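Local coordinates for protein Succinylglutamatedesuccinylase/aspartoacylase (Rhodobacter sphaeroides 2.4.1, PDB 3CDX) that binds calcium in this crystal and is probably a zinc-dependent hydrolase of linear amides or esters, related to succinylglutamate desuccinylase and aspartoacylase, at residues A179-V189 against Q251-M262. Numbering follows the deposited sequence.
Sequences AEAFGAPHNVV and QRGGAAGTRHMM
Strands 186-189 and 259-262 pair in parallel, the latter opening strand 259-271, which also pairs antiparallel with 332-339. Arg259 N donates to Pro185 O, and Asn187 takes part through both its N, to Arg259 O, and its O, from Met261 N; Val189 N bonds Met261 O, and the pairing runs on to Val263. On the face shared by Asn187 and His260, both imidazole nitrogens are used. His260 ND1 accepts from Asn187 ND2 at 3.0 Å, with the amide turned 81° to the ring, while His260 NE2 donates almost straight to Glu180 OE2 at 2.8 Å, meeting the carboxylate on its anti side. Asn187 CG lies anti to its own N (chi1 174°), which places ND2 at the ring edge and leaves OD1 to bond Thr161 on strand 160-163. A leucine in place of His260 would probably leave Glu180 OE2 without this donor and Asn187 ND2 without this acceptor, the Glu180 carboxylate being less firmly held. Beyond the helix, Thr258 OG1 donates to Ala184 O at 2.9 Å, and one water bridges Glu180 O to Thr258 N. Gly183 O serves two donors, Arg231 of helix 223-239 and Gln251, whose NE2 approaches from above the carbonyl plane at 3.0 Å with an N-H...O angle of 178°.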
loop_
_atom_site.group_PDB
_atom_site.type_symbol
_atom_site.label_atom_id
_atom_site.label_comp_id
_atom_site.label_asym_id
_atom_site.label_seq_id
_atom_site.Cartn_x
_atom_site.Cartn_y
_atom_site.Cartn_z
ATOM N N ALA A 179 -39.925 2.988 17.635
ATOM C CA ALA A 179 -39.159 1.764 17.874
ATOM C C ALA A 179 -40.098 0.560 18.051
ATOM O O ALA A 179 -39.886 -0.476 17.420
ATOM C CB ALA A 179 -38.249 1.931 19.062
ATOM N N GLU A 180 -41.166 0.724 18.856
ATOM C CA GLU A 180 -42.134 -0.333 19.114
ATOM C C GLU A 180 -42.797 -0.785 17.805
ATOM O O GLU A 180 -42.898 -1.991 17.544
ATOM C CB GLU A 180 -43.198 0.085 20.174
ATOM C CG GLU A 180 -42.642 0.149 21.574
ATOM C CD GLU A 180 -43.620 0.698 22.627
ATOM O OE1 GLU A 180 -44.865 0.620 22.409
ATOM O OE2 GLU A 180 -43.131 1.195 23.685
ATOM N N ALA A 181 -43.234 0.174 16.989
ATOM C CA ALA A 181 -43.810 -0.138 15.675
ATOM C C ALA A 181 -42.826 -0.888 14.752
ATOM O O ALA A 181 -43.189 -1.901 14.127
ATOM C CB ALA A 181 -44.279 1.139 14.988
ATOM N N PHE A 182 -41.573 -0.420 14.691
ATOM C CA PHE A 182 -40.554 -1.104 13.856
ATOM C C PHE A 182 -40.585 -2.606 14.225
ATOM O O PHE A 182 -40.597 -3.451 13.355
ATOM C CB PHE A 182 -39.145 -0.492 14.048
ATOM C CG PHE A 182 -38.061 -1.086 13.128
ATOM C CD1 PHE A 182 -37.630 -0.390 11.992
ATOM C CD2 PHE A 182 -37.478 -2.328 13.407
ATOM C CE1 PHE A 182 -36.609 -0.941 11.134
ATOM C CE2 PHE A 182 -36.470 -2.880 12.564
ATOM C CZ PHE A 182 -36.046 -2.192 11.430
ATOM N N GLY A 183 -40.621 -2.917 15.521
ATOM C CA GLY A 183 -40.890 -4.294 15.974
ATOM C C GLY A 183 -39.747 -5.280 15.866
ATOM O O GLY A 183 -39.957 -6.446 15.476
ATOM N N ALA A 184 -38.538 -4.833 16.216
ATOM C CA ALA A 184 -37.405 -5.749 16.349
ATOM C C ALA A 184 -37.502 -6.389 17.743
ATOM O O ALA A 184 -38.140 -5.828 18.635
ATOM C CB ALA A 184 -36.088 -5.018 16.167
ATOM N N PRO A 185 -36.885 -7.556 17.944
ATOM C CA PRO A 185 -37.051 -8.152 19.290
ATOM C C PRO A 185 -36.652 -7.222 20.414
ATOM O O PRO A 185 -37.291 -7.273 21.465
ATOM C CB PRO A 185 -36.132 -9.379 19.262
ATOM C CG PRO A 185 -35.931 -9.694 17.841
ATOM C CD PRO A 185 -36.116 -8.427 17.032
ATOM N N HIS A 186 -35.591 -6.418 20.214
ATOM C CA HIS A 186 -35.138 -5.476 21.223
ATOM C C HIS A 186 -34.929 -4.082 20.671
ATOM O O HIS A 186 -34.537 -3.920 19.527
ATOM C CB HIS A 186 -33.830 -5.907 21.833
ATOM C CG HIS A 186 -33.906 -7.207 22.555
ATOM N ND1 HIS A 186 -33.528 -8.397 21.976
ATOM C CD2 HIS A 186 -34.337 -7.505 23.808
ATOM C CE1 HIS A 186 -33.731 -9.376 22.846
ATOM N NE2 HIS A 186 -34.214 -8.857 23.966
ATOM N N ASN A 187 -35.215 -3.085 21.506
ATOM C CA ASN A 187 -34.908 -1.701 21.221
ATOM C C ASN A 187 -33.982 -1.283 22.297
ATOM O O ASN A 187 -34.298 -1.497 23.474
ATOM C CB ASN A 187 -36.156 -0.823 21.240
ATOM C CG ASN A 187 -35.818 0.632 21.092
ATOM O OD1 ASN A 187 -35.199 1.019 20.109
ATOM N ND2 ASN A 187 -36.242 1.457 22.045
ATOM N N VAL A 188 -32.823 -0.746 21.911
ATOM C CA VAL A 188 -31.783 -0.366 22.851
ATOM C C VAL A 188 -31.588 1.163 22.942
ATOM O O VAL A 188 -31.271 1.819 21.953
ATOM C CB VAL A 188 -30.418 -1.052 22.495
ATOM C CG1 VAL A 188 -29.426 -0.881 23.609
ATOM C CG2 VAL A 188 -30.624 -2.546 22.197
ATOM N N VAL A 189 -31.796 1.709 24.143
ATOM C CA VAL A 189 -31.544 3.125 24.463
ATOM C C VAL A 189 -30.144 3.219 25.058
ATOM O O VAL A 189 -29.833 2.492 26.020
ATOM C CB VAL A 189 -32.631 3.666 25.435
ATOM C CG1 VAL A 189 -32.520 5.194 25.623
ATOM C CG2 VAL A 189 -34.006 3.313 24.913
ATOM N N GLN A 251 -42.979 -11.694 17.508
ATOM C CA GLN A 251 -41.584 -12.077 17.512
ATOM C C GLN A 251 -41.496 -13.571 17.295
ATOM O O GLN A 251 -42.445 -14.313 17.622
ATOM C CB GLN A 251 -40.929 -11.664 18.831
ATOM C CG GLN A 251 -41.049 -10.153 19.101
ATOM C CD GLN A 251 -40.384 -9.311 18.019
ATOM O OE1 GLN A 251 -39.322 -9.669 17.489
ATOM N NE2 GLN A 251 -41.017 -8.208 17.665
ATOM N N ARG A 252 -40.381 -14.011 16.723
ATOM C CA ARG A 252 -40.175 -15.434 16.480
ATOM C C ARG A 252 -40.325 -16.224 17.764
ATOM O O ARG A 252 -40.878 -17.309 17.766
ATOM C CB ARG A 252 -38.787 -15.726 15.879
ATOM C CG ARG A 252 -38.684 -17.166 15.384
ATOM C CD ARG A 252 -37.349 -17.453 14.757
ATOM N NE ARG A 252 -37.289 -16.895 13.425
ATOM C CZ ARG A 252 -37.720 -17.502 12.333
ATOM N NH1 ARG A 252 -38.244 -18.723 12.403
ATOM N NH2 ARG A 252 -37.625 -16.880 11.157
ATOM N N GLY A 253 -39.804 -15.684 18.856
ATOM C CA GLY A 253 -39.772 -16.421 20.109
ATOM C C GLY A 253 -41.129 -16.437 20.780
ATOM O O GLY A 253 -41.268 -16.946 21.891
ATOM N N GLY A 254 -42.127 -15.852 20.120
ATOM C CA GLY A 254 -43.467 -15.803 20.688
ATOM C C GLY A 254 -44.013 -14.442 21.061
ATOM O O GLY A 254 -45.205 -14.184 20.842
ATOM N N ALA A 255 -43.152 -13.571 21.594
ATOM C CA ALA A 255 -43.574 -12.300 22.183
ATOM C C ALA A 255 -44.438 -11.448 21.243
ATOM O O ALA A 255 -44.274 -11.494 20.015
ATOM C CB ALA A 255 -42.355 -11.502 22.676
ATOM N N ALA A 256 -45.351 -10.672 21.828
ATOM C CA ALA A 256 -46.258 -9.827 21.044
ATOM C C ALA A 256 -45.538 -8.634 20.391
ATOM O O ALA A 256 -45.943 -8.189 19.329
ATOM C CB ALA A 256 -47.436 -9.349 21.902
ATOM N N GLY A 257 -44.483 -8.139 21.036
ATOM C CA GLY A 257 -43.692 -7.010 20.529
ATOM C C GLY A 257 -42.294 -6.840 21.082
ATOM O O GLY A 257 -41.721 -7.742 21.681
ATOM N N THR A 258 -41.766 -5.639 20.868
ATOM C CA THR A 258 -40.420 -5.236 21.170
ATOM C C THR A 258 -40.200 -5.097 22.670
ATOM O O THR A 258 -41.069 -4.581 23.375
ATOM C CB THR A 258 -40.198 -3.839 20.506
ATOM O OG1 THR A 258 -40.319 -3.967 19.082
ATOM C CG2 THR A 258 -38.881 -3.198 20.879
ATOM N N ARG A 259 -39.034 -5.534 23.139
ATOM C CA ARG A 259 -38.629 -5.368 24.536
ATOM C C ARG A 259 -37.550 -4.262 24.617
ATOM O O ARG A 259 -36.511 -4.318 23.916
ATOM C CB ARG A 259 -38.156 -6.722 25.129
ATOM C CG ARG A 259 -37.813 -6.750 26.670
ATOM C CD ARG A 259 -37.397 -8.178 27.165
ATOM N NE ARG A 259 -36.516 -8.150 28.353
ATOM C CZ ARG A 259 -35.745 -9.173 28.796
ATOM N NH1 ARG A 259 -35.748 -10.355 28.180
ATOM N NH2 ARG A 259 -34.961 -9.029 29.874
ATOM N N HIS A 260 -37.808 -3.249 25.457
ATOM C CA HIS A 260 -36.909 -2.131 25.556
ATOM C C HIS A 260 -35.808 -2.439 26.558
ATOM O O HIS A 260 -36.037 -2.936 27.671
ATOM C CB HIS A 260 -37.604 -0.830 25.976
ATOM C CG HIS A 260 -38.659 -0.334 25.038
ATOM N ND1 HIS A 260 -38.376 0.194 23.795
ATOM C CD2 HIS A 260 -39.998 -0.206 25.200
ATOM C CE1 HIS A 260 -39.498 0.574 23.210
ATOM N NE2 HIS A 260 -40.497 0.340 24.042
ATOM N N MET A 261 -34.603 -2.073 26.169
ATOM C CA MET A 261 -33.437 -2.368 26.924
ATOM C C MET A 261 -32.609 -1.122 26.869
ATOM O O MET A 261 -32.984 -0.139 26.203
ATOM C CB MET A 261 -32.711 -3.560 26.280
ATOM C CG MET A 261 -33.664 -4.710 25.855
ATOM S SD MET A 261 -34.249 -5.676 27.322
ATOM C CE MET A 261 -32.745 -6.539 27.804
ATOM N N MET A 262 -31.461 -1.173 27.539
ATOM C CA MET A 262 -30.611 -0.031 27.657
ATOM C C MET A 262 -29.187 -0.463 27.949
ATOM O O MET A 262 -28.936 -1.558 28.480
ATOM C CB MET A 262 -31.147 0.964 28.734
ATOM C CG MET A 262 -31.256 0.456 30.201
ATOM S SD MET A 262 -31.850 1.738 31.435
ATOM C CE MET A 262 -30.586 2.946 31.359
HETATM O O HOH W 1 -37.806 -2.297 17.550
HETATM O O HOH W 2 -43.320 -3.792 19.514
HETATM O O HOH W 3 -39.058 -9.016 22.209
HETATM O O HOH W 4 -35.986 -10.629 25.336
#